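Local coordinates for protein trehalose-6-phosphate phosphatase (Candida albicans, PDB 5DXI) that belongs to the HAD superfamily as a trehalose-phosphatase domain and binds a magnesium ion, beryllium trifluoride and a glucose-containing glycan in a shared cleft, at residues 66-70 and 191-195; 89-93 and 136-140; 238-242 and 277-281. All blocks are in the same frame, centred on the assembly; numbering follows the deposited sequence.

Interaction 1. Residues 66-70 and 191-195; sequences IISGR and KGEIV. With GLC (alpha-D-glucopyranose), chain C; BEF (beryllium trifluoride ion), chain F.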
ATOM      1  N   ILE A  66      -2.428   0.832   7.910  1.00 29.06           N
ATOM      2  CA  ILE A  66      -1.484   1.514   7.042  1.00 27.05           C
ATOM      3  C   ILE A  66      -0.506   0.475   6.502  1.00 28.54           C
ATOM      4  O   ILE A  66       0.229  -0.150   7.266  1.00 29.19           O
ATOM      5  CB  ILE A  66      -0.711   2.630   7.772  1.00 29.83           C
ATOM      6  CG1 ILE A  66      -1.665   3.486   8.633  1.00 33.72           C
ATOM      7  CG2 ILE A  66       0.104   3.447   6.776  1.00 29.01           C
ATOM      8  CD1 ILE A  66      -2.811   4.121   7.862  1.00 31.23           C
ATOM      9  N   ILE A  67      -0.531   0.274   5.189  1.00 25.33           N
ATOM     10  CA  ILE A  67       0.263  -0.750   4.527  1.00 22.48           C
ATOM     11  C   ILE A  67       1.226  -0.089   3.551  1.00 25.28           C
ATOM     12  O   ILE A  67       0.816   0.408   2.496  1.00 25.10           O
ATOM     13  CB  ILE A  67      -0.668  -1.766   3.789  1.00 24.21           C
ATOM     14  CG1 ILE A  67      -1.700  -2.313   4.779  1.00 24.89           C
ATOM     15  CG2 ILE A  67       0.139  -2.875   3.139  1.00 24.54           C
ATOM     16  CD1 ILE A  67      -2.796  -3.123   4.160  1.00 27.16           C
ATOM     17  N   SER A  68       2.507  -0.083   3.902  1.00 23.68           N
ATOM     18  CA  SER A  68       3.453   0.828   3.277  1.00 24.02           C
ATOM     19  C   SER A  68       4.751   0.143   2.866  1.00 24.90           C
ATOM     20  O   SER A  68       5.065  -0.938   3.351  1.00 28.50           O
ATOM     21  CB  SER A  68       3.771   1.992   4.256  1.00 25.66           C
ATOM     22  OG  SER A  68       4.694   2.913   3.684  1.00 25.03           O
ATOM     23  N   GLY A  69       5.509   0.793   1.983  1.00 24.48           N
ATOM     24  CA  GLY A  69       6.878   0.387   1.708  1.00 24.63           C
ATOM     25  C   GLY A  69       7.850   0.868   2.780  1.00 28.22           C
ATOM     26  O   GLY A  69       8.983   0.366   2.878  1.00 27.49           O
ATOM     27  N   ARG A  70       7.405   1.828   3.596  1.00 26.95           N
ATOM     28  CA  ARG A  70       8.224   2.408   4.678  1.00 26.86           C
ATOM     29  C   ARG A  70       8.725   1.362   5.670  1.00 26.13           C
ATOM     30  O   ARG A  70       8.048   0.356   5.921  1.00 25.69           O
ATOM     31  CB  ARG A  70       7.421   3.463   5.446  1.00 26.28           C
ATOM     32  CG  ARG A  70       7.120   4.760   4.696  1.00 29.42           C
ATOM     33  CD  ARG A  70       8.404   5.527   4.320  1.00 29.21           C
ATOM     34  NE  ARG A  70       8.072   6.786   3.655  1.00 29.88           N
ATOM     35  CZ  ARG A  70       8.738   7.932   3.785  1.00 29.23           C
ATOM     36  NH1 ARG A  70       9.809   8.018   4.573  1.00 27.18           N
ATOM     37  NH2 ARG A  70       8.322   9.006   3.120  1.00 25.96           N
ATOM     38  N   LYS A 191       2.174  -6.693  -0.436  1.00 29.06           N
ATOM     39  CA  LYS A 191       1.006  -6.026   0.138  1.00 28.27           C
ATOM     40  C   LYS A 191      -0.281  -6.831  -0.109  1.00 27.65           C
ATOM     41  O   LYS A 191      -1.239  -6.717   0.649  1.00 28.60           O
ATOM     42  CB  LYS A 191       0.863  -4.606  -0.420  1.00 26.58           C
ATOM     43  CG  LYS A 191       1.965  -3.617   0.000  1.00 23.98           C
ATOM     44  CD  LYS A 191       1.529  -2.165  -0.247  1.00 22.70           C
ATOM     45  CE  LYS A 191       2.563  -1.130   0.273  1.00 23.23           C
ATOM     46  NZ  LYS A 191       2.057   0.271   0.014  1.00 21.87           N
ATOM     47  N   GLY A 192      -0.302  -7.636  -1.168  1.00 30.87           N
ATOM     48  CA  GLY A 192      -1.446  -8.487  -1.453  1.00 30.64           C
ATOM     49  C   GLY A 192      -1.658  -9.569  -0.396  1.00 31.00           C
ATOM     50  O   GLY A 192      -2.797  -9.876  -0.038  1.00 29.95           O
ATOM     51  N   GLU A 193      -0.561 -10.129   0.120  1.00 31.75           N
ATOM     52  CA  GLU A 193      -0.627 -11.100   1.214  1.00 34.10           C
ATOM     53  C   GLU A 193      -1.212 -10.476   2.468  1.00 32.80           C
ATOM     54  O   GLU A 193      -2.023 -11.091   3.172  1.00 32.56           O
ATOM     55  CB  GLU A 193       0.765 -11.636   1.557  1.00 39.61           C
ATOM     56  CG  GLU A 193       1.178 -12.860   0.810  1.00 44.59           C
ATOM     57  CD  GLU A 193       0.175 -13.987   0.958  1.00 47.91           C
ATOM     58  OE1 GLU A 193      -0.148 -14.381   2.110  1.00 49.20           O
ATOM     59  OE2 GLU A 193      -0.290 -14.455  -0.093  1.00 49.64           O
ATOM     60  N   ILE A 194      -0.758  -9.262   2.759  1.00 28.20           N
ATOM     61  CA  ILE A 194      -1.235  -8.518   3.922  1.00 30.98           C
ATOM     62  C   ILE A 194      -2.749  -8.335   3.833  1.00 29.08           C
ATOM     63  O   ILE A 194      -3.476  -8.568   4.805  1.00 30.48           O
ATOM     64  CB  ILE A 194      -0.546  -7.119   4.046  1.00 29.82           C
ATOM     65  CG1 ILE A 194       0.977  -7.257   4.076  1.00 31.89           C
ATOM     66  CG2 ILE A 194      -1.014  -6.373   5.292  1.00 28.79           C
ATOM     67  CD1 ILE A 194       1.500  -8.047   5.270  1.00 29.88           C
ATOM     68  N   VAL A 195      -3.215  -7.905   2.664  1.00 25.86           N
ATOM     69  CA  VAL A 195      -4.627  -7.650   2.471  1.00 26.22           C
ATOM     70  C   VAL A 195      -5.438  -8.948   2.655  1.00 31.15           C
ATOM     71  O   VAL A 195      -6.483  -8.950   3.311  1.00 28.43           O
ATOM     72  CB  VAL A 195      -4.891  -7.039   1.086  1.00 28.50           C
ATOM     73  CG1 VAL A 195      -6.367  -7.078   0.779  1.00 27.42           C
ATOM     74  CG2 VAL A 195      -4.359  -5.597   1.058  1.00 24.82           C
TER
HETATM   75  C1  GLC C   2       8.906   6.384   0.014  1.00 29.01           C
HETATM   76  C2  GLC C   2      10.056   5.722   0.761  1.00 31.87           C
HETATM   77  C3  GLC C   2      10.249   4.294   0.239  1.00 29.58           C
HETATM   78  C4  GLC C   2       8.943   3.531   0.377  1.00 30.35           C
HETATM   79  C5  GLC C   2       7.852   4.278  -0.383  1.00 29.08           C
HETATM   80  C6  GLC C   2       6.514   3.599  -0.159  1.00 30.66           C
HETATM   81  O1  GLC C   2       9.244   6.547  -1.362  1.00 31.34           O
HETATM   82  O2  GLC C   2      11.237   6.493   0.563  1.00 29.35           O
HETATM   83  O3  GLC C   2      11.248   3.630   0.999  1.00 29.18           O
HETATM   84  O4  GLC C   2       9.077   2.198  -0.162  1.00 29.84           O
HETATM   85  O5  GLC C   2       7.714   5.602   0.105  1.00 30.92           O
HETATM   86  O6  GLC C   2       6.149   3.734   1.220  1.00 28.91           O
HETATM   87 BE   BEF F 402       2.620   3.360   0.353  1.00 26.46          BE
HETATM   88  F1  BEF F 402       3.936   2.227   0.016  1.00 28.77           F
HETATM   89  F2  BEF F 402       3.536   4.625  -0.470  1.00 26.93           F
HETATM   90  F3  BEF F 402       3.292   3.926   1.887  1.00 26.83           F
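Lys191 opens helix 191-199 and reaches for the end of strand 62-67 with a nearly straight side chain: chi1 is m, and chi2 to chi4 are all t. That extension carries NZ past the Ile67 side chain, whose CG2 packs on Lys191 CG at 3.7 Å, to a hydrogen bond with the backbone oxygen Ile67 O at 2.8 Å. Lys191 NZ also donates to F1 of the beryllium trifluoride at 2.7 Å and forms a salt bridge with Asp237. Ile67 (chi1 m, chi2 t) points toward the helix, and its CD1 packs on Ile194 CG2 at 3.9 Å and Val195 CG2 at 4.3 Å. Beyond the strand, Ser68 turns its CB away from the helix; its t rotamer lets OG accept from Arg70 N at 2.9 Å, an ST turn, and donate to BEF F3 at a very short 2.5 Å. Gly69 N adds a bond to BEF F1 at 2.9 Å, and a side chain on Gly69 would run into the glucose O4. A charged ammonium and two neutral donors thus gather on the fluorides of the beryllium trifluoride, consistent with the serine and lysine motifs of the HAD family.

Interaction 2. Residues 89-93 and 136-140; sequences EHGCF and KKVAL. With GLC (alpha-D-glucopyranose), chain C.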
ATOM      1  N   GLU A  89       7.579  -2.318   4.792  1.00 26.31           N
ATOM      2  CA  GLU A  89       8.456  -2.884   3.758  1.00 25.19           C
ATOM      3  C   GLU A  89       7.732  -3.795   2.760  1.00 29.68           C
ATOM      4  O   GLU A  89       8.209  -4.888   2.441  1.00 29.31           O
ATOM      5  CB  GLU A  89       9.635  -3.647   4.404  1.00 28.04           C
ATOM      6  CG  GLU A  89      10.397  -2.806   5.422  1.00 28.79           C
ATOM      7  CD  GLU A  89      11.811  -3.299   5.768  1.00 28.13           C
ATOM      8  OE1 GLU A  89      12.424  -4.069   5.004  1.00 27.58           O
ATOM      9  OE2 GLU A  89      12.324  -2.862   6.811  1.00 28.32           O
ATOM     10  N   HIS A  90       6.592  -3.316   2.266  1.00 25.73           N
ATOM     11  CA  HIS A  90       5.838  -3.972   1.210  1.00 28.84           C
ATOM     12  C   HIS A  90       5.462  -5.397   1.618  1.00 29.66           C
ATOM     13  O   HIS A  90       5.629  -6.312   0.835  1.00 31.61           O
ATOM     14  CB  HIS A  90       6.626  -4.003  -0.113  1.00 27.28           C
ATOM     15  CG  HIS A  90       7.109  -2.658  -0.573  1.00 28.79           C
ATOM     16  ND1 HIS A  90       6.301  -1.762  -1.241  1.00 27.08           N
ATOM     17  CD2 HIS A  90       8.324  -2.070  -0.477  1.00 27.53           C
ATOM     18  CE1 HIS A  90       6.997  -0.674  -1.532  1.00 28.86           C
ATOM     19  NE2 HIS A  90       8.228  -0.836  -1.078  1.00 28.19           N
ATOM     20  N   GLY A  91       4.977  -5.576   2.847  1.00 29.45           N
ATOM     21  CA  GLY A  91       4.479  -6.874   3.282  1.00 30.37           C
ATOM     22  C   GLY A  91       5.413  -7.718   4.145  1.00 33.15           C
ATOM     23  O   GLY A  91       5.072  -8.847   4.502  1.00 30.19           O
ATOM     24  N   CYS A  92       6.581  -7.184   4.498  1.00 29.40           N
ATOM     25  CA  CYS A  92       7.520  -7.961   5.303  1.00 30.11           C
ATOM     26  C   CYS A  92       7.158  -7.988   6.782  1.00 32.82           C
ATOM     27  O   CYS A  92       7.469  -8.962   7.482  1.00 31.21           O
ATOM     28  CB  CYS A  92       8.943  -7.429   5.125  1.00 28.42           C
ATOM     29  SG  CYS A  92       9.567  -7.680   3.437  1.00 31.83           S
ATOM     30  N   PHE A  93       6.481  -6.944   7.260  1.00 31.43           N
ATOM     31  CA  PHE A  93       6.178  -6.825   8.694  1.00 30.58           C
ATOM     32  C   PHE A  93       4.734  -6.427   8.929  1.00 32.34           C
ATOM     33  O   PHE A  93       4.170  -5.698   8.129  1.00 32.72           O
ATOM     34  CB  PHE A  93       7.090  -5.789   9.377  1.00 26.57           C
ATOM     35  CG  PHE A  93       8.555  -6.105   9.286  1.00 29.23           C
ATOM     36  CD1 PHE A  93       9.299  -5.699   8.192  1.00 29.80           C
ATOM     37  CD2 PHE A  93       9.187  -6.812  10.295  1.00 30.04           C
ATOM     38  CE1 PHE A  93      10.646  -6.001   8.109  1.00 31.60           C
ATOM     39  CE2 PHE A  93      10.533  -7.116  10.217  1.00 30.53           C
ATOM     40  CZ  PHE A  93      11.266  -6.707   9.132  1.00 29.85           C
ATOM     41  N   LYS A 136      16.569  -0.853   4.112  1.00 32.71           N
ATOM     42  CA  LYS A 136      15.650  -1.107   5.208  1.00 30.24           C
ATOM     43  C   LYS A 136      16.040  -2.456   5.812  1.00 34.39           C
ATOM     44  O   LYS A 136      17.102  -2.976   5.488  1.00 35.78           O
ATOM     45  CB  LYS A 136      14.209  -1.070   4.709  1.00 31.17           C
ATOM     46  CG  LYS A 136      13.857   0.238   3.984  1.00 32.78           C
ATOM     47  CD  LYS A 136      12.502   0.093   3.305  1.00 34.67           C
ATOM     48  CE  LYS A 136      12.388   0.969   2.086  1.00 34.95           C
ATOM     49  NZ  LYS A 136      11.077   0.823   1.403  1.00 28.42           N
ATOM     50  N   LYS A 137      15.194  -3.040   6.656  1.00 29.82           N
ATOM     51  CA  LYS A 137      15.569  -4.296   7.299  1.00 34.06           C
ATOM     52  C   LYS A 137      15.579  -5.437   6.291  1.00 33.74           C
ATOM     53  O   LYS A 137      16.512  -6.240   6.257  1.00 34.66           O
ATOM     54  CB  LYS A 137      14.630  -4.622   8.461  1.00 33.51           C
ATOM     55  CG  LYS A 137      14.764  -3.696   9.669  1.00 37.34           C
ATOM     56  CD  LYS A 137      14.774  -4.519  10.950  1.00 40.04           C
ATOM     57  CE  LYS A 137      14.151  -3.775  12.118  1.00 42.78           C
ATOM     58  NZ  LYS A 137      13.185  -4.673  12.835  1.00 44.88           N
ATOM     59  N   VAL A 138      14.553  -5.500   5.449  1.00 29.35           N
ATOM     60  CA  VAL A 138      14.498  -6.528   4.433  1.00 28.84           C
ATOM     61  C   VAL A 138      14.643  -5.914   3.036  1.00 35.29           C
ATOM     62  O   VAL A 138      15.636  -6.149   2.346  1.00 34.67           O
ATOM     63  CB  VAL A 138      13.178  -7.325   4.530  1.00 27.52           C
ATOM     64  CG1 VAL A 138      13.100  -8.347   3.409  1.00 27.11           C
ATOM     65  CG2 VAL A 138      13.084  -8.000   5.894  1.00 29.91           C
ATOM     66  N   ALA A 139      13.668  -5.097   2.646  1.00 31.14           N
ATOM     67  CA  ALA A 139      13.663  -4.469   1.334  1.00 32.05           C
ATOM     68  C   ALA A 139      14.815  -3.475   1.166  1.00 31.07           C
ATOM     69  O   ALA A 139      15.265  -2.870   2.130  1.00 29.79           O
ATOM     70  CB  ALA A 139      12.338  -3.771   1.105  1.00 31.63           C
ATOM     71  N   LEU A 140      15.281  -3.321  -0.067  1.00 32.95           N
ATOM     72  CA  LEU A 140      16.244  -2.273  -0.413  1.00 34.26           C
ATOM     73  C   LEU A 140      15.645  -1.368  -1.469  1.00 32.83           C
ATOM     74  O   LEU A 140      14.918  -1.828  -2.351  1.00 34.92           O
ATOM     75  CB  LEU A 140      17.559  -2.861  -0.925  1.00 35.68           C
ATOM     76  CG  LEU A 140      18.489  -3.458   0.131  1.00 42.29           C
ATOM     77  CD1 LEU A 140      18.193  -4.928   0.340  1.00 40.78           C
ATOM     78  CD2 LEU A 140      19.951  -3.236  -0.245  1.00 46.14           C
TER
HETATM   79  C1  GLC C   2       8.906   6.384   0.014  1.00 29.01           C
HETATM   80  C2  GLC C   2      10.056   5.722   0.761  1.00 31.87           C
HETATM   81  C3  GLC C   2      10.249   4.294   0.239  1.00 29.58           C
HETATM   82  C4  GLC C   2       8.943   3.531   0.377  1.00 30.35           C
HETATM   83  C5  GLC C   2       7.852   4.278  -0.383  1.00 29.08           C
HETATM   84  C6  GLC C   2       6.514   3.599  -0.159  1.00 30.66           C
HETATM   85  O1  GLC C   2       9.244   6.547  -1.362  1.00 31.34           O
HETATM   86  O2  GLC C   2      11.237   6.493   0.563  1.00 29.35           O
HETATM   87  O3  GLC C   2      11.248   3.630   0.999  1.00 29.18           O
HETATM   88  O4  GLC C   2       9.077   2.198  -0.162  1.00 29.84           O
HETATM   89  O5  GLC C   2       7.714   5.602   0.105  1.00 30.92           O
HETATM   90  O6  GLC C   2       6.149   3.734   1.220  1.00 28.91           O
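Glu89 spends its whole carboxylate on the backbone of the turn opposite. Glu89 OE2 accepts from Lys137 N at 2.9 Å, while Glu89 OE1 takes both Val138 N at 2.6 Å and Ala139 N at 2.9 Å, so one buried acid satisfies three consecutive amides between strands 132-135 and 140-143. The turn is also closed internally by Lys136 N to Ala139 O at 3.1 Å, and the carbonyls Lys137 O and Val138 O are met by Gln114. Lys136 sends its ammonium to the sugar, with NZ bonded to glucose O3 at 2.8 Å and O4 at 2.9 Å; Gly69 O and Glu183 share that nitrogen. His90 NE2 adds a weak bond to glucose O4 at 3.3 Å, and its ND1 pairs with Thr236. Apolar groups fill in beside the carboxylate: Cys92 SG lies 3.6 Å from Val138 CG1, and Phe93 CE1 lies 3.9 Å from Val138 CG2. Cys92 and Phe93 together face Ala88 in a classic beta bulge. Here the loop between strands 85-88 and 93-95 of the HAD core meets a hairpin turn of the four-stranded cap sheet of this family, and His90 and Lys136 bring both parts to the glycan pocket.

Interaction 3. Residues 238-242 and 277-281; sequences EDMFN and KTVAI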
ATOM      1  N   GLU A 238      -0.752  -2.217  -6.523  1.00 25.60           N
ATOM      2  CA  GLU A 238      -1.474  -3.099  -7.446  1.00 27.22           C
ATOM      3  C   GLU A 238      -1.639  -4.508  -6.844  1.00 27.32           C
ATOM      4  O   GLU A 238      -2.592  -5.236  -7.176  1.00 27.98           O
ATOM      5  CB  GLU A 238      -0.741  -3.168  -8.784  1.00 25.91           C
ATOM      6  CG  GLU A 238      -0.772  -1.838  -9.568  1.00 28.55           C
ATOM      7  CD  GLU A 238      -2.183  -1.406  -9.930  1.00 30.15           C
ATOM      8  OE1 GLU A 238      -2.949  -2.235 -10.503  1.00 29.07           O
ATOM      9  OE2 GLU A 238      -2.533  -0.244  -9.626  1.00 30.07           O
ATOM     10  N   ASP A 239      -0.700  -4.902  -5.985  1.00 28.25           N
ATOM     11  CA  ASP A 239      -0.831  -6.172  -5.258  1.00 29.30           C
ATOM     12  C   ASP A 239      -2.048  -6.154  -4.333  1.00 27.53           C
ATOM     13  O   ASP A 239      -2.766  -7.146  -4.216  1.00 28.13           O
ATOM     14  CB  ASP A 239       0.445  -6.473  -4.460  1.00 27.66           C
ATOM     15  CG  ASP A 239       1.635  -6.727  -5.363  1.00 28.25           C
ATOM     16  OD1 ASP A 239       1.402  -7.054  -6.548  1.00 31.82           O
ATOM     17  OD2 ASP A 239       2.784  -6.625  -4.905  1.00 30.69           O
ATOM     18  N   MET A 240      -2.295  -5.018  -3.688  1.00 26.56           N
ATOM     19  CA  MET A 240      -3.484  -4.893  -2.865  1.00 27.63           C
ATOM     20  C   MET A 240      -4.754  -4.975  -3.698  1.00 27.48           C
ATOM     21  O   MET A 240      -5.671  -5.709  -3.335  1.00 26.01           O
ATOM     22  CB  MET A 240      -3.483  -3.589  -2.070  1.00 26.46           C
ATOM     23  CG  MET A 240      -2.315  -3.466  -1.097  1.00 26.28           C
ATOM     24  SD  MET A 240      -2.606  -2.249   0.210  1.00 25.16           S
ATOM     25  CE  MET A 240      -2.619  -0.755  -0.783  1.00 24.95           C
ATOM     26  N   PHE A 241      -4.806  -4.230  -4.802  1.00 25.07           N
ATOM     27  CA  PHE A 241      -6.012  -4.185  -5.631  1.00 24.26           C
ATOM     28  C   PHE A 241      -6.308  -5.576  -6.200  1.00 29.84           C
ATOM     29  O   PHE A 241      -7.462  -6.015  -6.250  1.00 28.18           O
ATOM     30  CB  PHE A 241      -5.872  -3.175  -6.790  1.00 23.08           C
ATOM     31  CG  PHE A 241      -5.482  -1.774  -6.359  1.00 27.12           C
ATOM     32  CD1 PHE A 241      -5.832  -1.290  -5.114  1.00 24.12           C
ATOM     33  CD2 PHE A 241      -4.788  -0.935  -7.228  1.00 27.11           C
ATOM     34  CE1 PHE A 241      -5.472   0.010  -4.720  1.00 28.77           C
ATOM     35  CE2 PHE A 241      -4.425   0.355  -6.847  1.00 27.87           C
ATOM     36  CZ  PHE A 241      -4.768   0.828  -5.593  1.00 27.98           C
ATOM     37  N   ASN A 242      -5.260  -6.244  -6.671  1.00 27.25           N
ATOM     38  CA  ASN A 242      -5.406  -7.586  -7.228  1.00 31.14           C
ATOM     39  C   ASN A 242      -5.947  -8.566  -6.182  1.00 31.54           C
ATOM     40  O   ASN A 242      -6.829  -9.349  -6.481  1.00 30.42           O
ATOM     41  CB  ASN A 242      -4.077  -8.087  -7.789  1.00 29.16           C
ATOM     42  CG  ASN A 242      -3.899  -7.767  -9.258  1.00 40.70           C
ATOM     43  OD1 ASN A 242      -4.810  -7.963 -10.082  1.00 43.32           O
ATOM     44  ND2 ASN A 242      -2.712  -7.283  -9.606  1.00 39.37           N
ATOM     45  N   LYS A 277      -3.044   3.290 -15.664  1.00 30.35           N
ATOM     46  CA  LYS A 277      -3.399   1.891 -15.837  1.00 32.03           C
ATOM     47  C   LYS A 277      -3.289   1.190 -14.494  1.00 32.89           C
ATOM     48  O   LYS A 277      -2.263   1.297 -13.822  1.00 30.52           O
ATOM     49  CB  LYS A 277      -2.498   1.226 -16.884  1.00 35.18           C
ATOM     50  CG  LYS A 277      -2.420  -0.287 -16.750  1.00 42.55           C
ATOM     51  CD  LYS A 277      -2.242  -1.003 -18.090  1.00 44.74           C
ATOM     52  CE  LYS A 277      -1.837  -2.455 -17.866  1.00 49.67           C
ATOM     53  NZ  LYS A 277      -2.346  -2.970 -16.559  1.00 54.79           N
ATOM     54  N   THR A 278      -4.349   0.488 -14.105  1.00 29.75           N
ATOM     55  CA  THR A 278      -4.451  -0.081 -12.763  1.00 29.18           C
ATOM     56  C   THR A 278      -5.573  -1.102 -12.786  1.00 30.53           C
ATOM     57  O   THR A 278      -6.444  -1.053 -13.663  1.00 31.24           O
ATOM     58  CB  THR A 278      -4.755   0.987 -11.699  1.00 28.98           C
ATOM     59  OG1 THR A 278      -4.935   0.374 -10.413  1.00 27.82           O
ATOM     60  CG2 THR A 278      -6.027   1.722 -12.058  1.00 29.39           C
ATOM     61  N   VAL A 279      -5.572  -2.029 -11.840  1.00 26.41           N
ATOM     62  CA  VAL A 279      -6.710  -2.949 -11.759  1.00 28.24           C
ATOM     63  C   VAL A 279      -7.729  -2.467 -10.733  1.00 30.94           C
ATOM     64  O   VAL A 279      -8.716  -3.154 -10.452  1.00 31.96           O
ATOM     65  CB  VAL A 279      -6.267  -4.376 -11.439  1.00 30.33           C
ATOM     66  CG1 VAL A 279      -5.360  -4.891 -12.551  1.00 29.57           C
ATOM     67  CG2 VAL A 279      -5.570  -4.441 -10.067  1.00 29.13           C
ATOM     68  N   ALA A 280      -7.481  -1.288 -10.163  1.00 27.08           N
ATOM     69  CA  ALA A 280      -8.456  -0.669  -9.275  1.00 27.09           C
ATOM     70  C   ALA A 280      -9.746  -0.363 -10.038  1.00 29.42           C
ATOM     71  O   ALA A 280      -9.747  -0.267 -11.268  1.00 30.94           O
ATOM     72  CB  ALA A 280      -7.877   0.612  -8.640  1.00 26.38           C
ATOM     73  N   ILE A 281     -10.845  -0.206  -9.310  1.00 27.66           N
ATOM     74  CA  ILE A 281     -12.144  -0.014  -9.941  1.00 29.96           C
ATOM     75  C   ILE A 281     -12.421   1.452 -10.241  1.00 32.26           C
ATOM     76  O   ILE A 281     -13.295   1.782 -11.048  1.00 28.49           O
ATOM     77  CB  ILE A 281     -13.268  -0.571  -9.038  1.00 31.38           C
ATOM     78  CG1 ILE A 281     -14.576  -0.708  -9.817  1.00 36.18           C
ATOM     79  CG2 ILE A 281     -13.442   0.293  -7.795  1.00 31.02           C
ATOM     80  CD1 ILE A 281     -15.693  -1.374  -9.035  1.00 41.08           C
TER
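Two hydrogen bonds from a single carboxylate hold the 277-281 segment to the helix. Thr278 OG1 donates to Glu238 OE2 at 2.6 Å, and Val279 N donates to Glu238 OE1 at 3.0 Å with a nearly straight N-H...O angle of 160°. The CA-to-CB bond of Glu238 points sideways, and the m, m bend of its side chain swings the acid round to meet both donors. Thr278 OG1 does double duty: it also accepts from Ala280 N at 3.1 Å, forming an ST turn that curls the chain around the hydroxyl. Outside this polar cluster, Phe241 packs against Val279 and Ala280. Ala280 CB sits over the face of its ring, 4.0 Å from the centroid and 20° off the normal, a CH-pi contact. Val279 CG2 wedges between the helix side chains, 3.5 Å from both Phe241 CB and Glu238 OE1 and 3.6 Å from Asn242 OD1. One turn further along the helix, Asn245 ND2 hydrogen-bonds to Val279 O. Phe241 also touches Pro268 and Cys230, so helix 235-253 lies against strands 227-232 and 266-271 of the mixed sheet, while the 277-281 segment runs alongside it and leads into the edge strand 282-284.

Interaction 1 is the middle piece. It adjoins interaction 2 through Gly69 O and Lys136 NZ at 2.6 Å and through Arg70 O and Glu89 N at 2.9 Å, both probable hydrogen bonds, and the two share the glucose, with centres 10 Å apart. On its other flank it packs against interaction 3, centres 13 Å apart, through Lys191 CB and Met240 CG at 3.4 Å. Interactions 2 and 3 do not touch, their nearest atoms about 6 Å apart, and lie on opposite sides of the chain's centre. Magnesium is nearest interaction 1: about 5 Å from the Lys191 side chain, about 7 Å from that of His90 and about 9 Å from that of Phe241, so interaction 3 is the farthest from the metal.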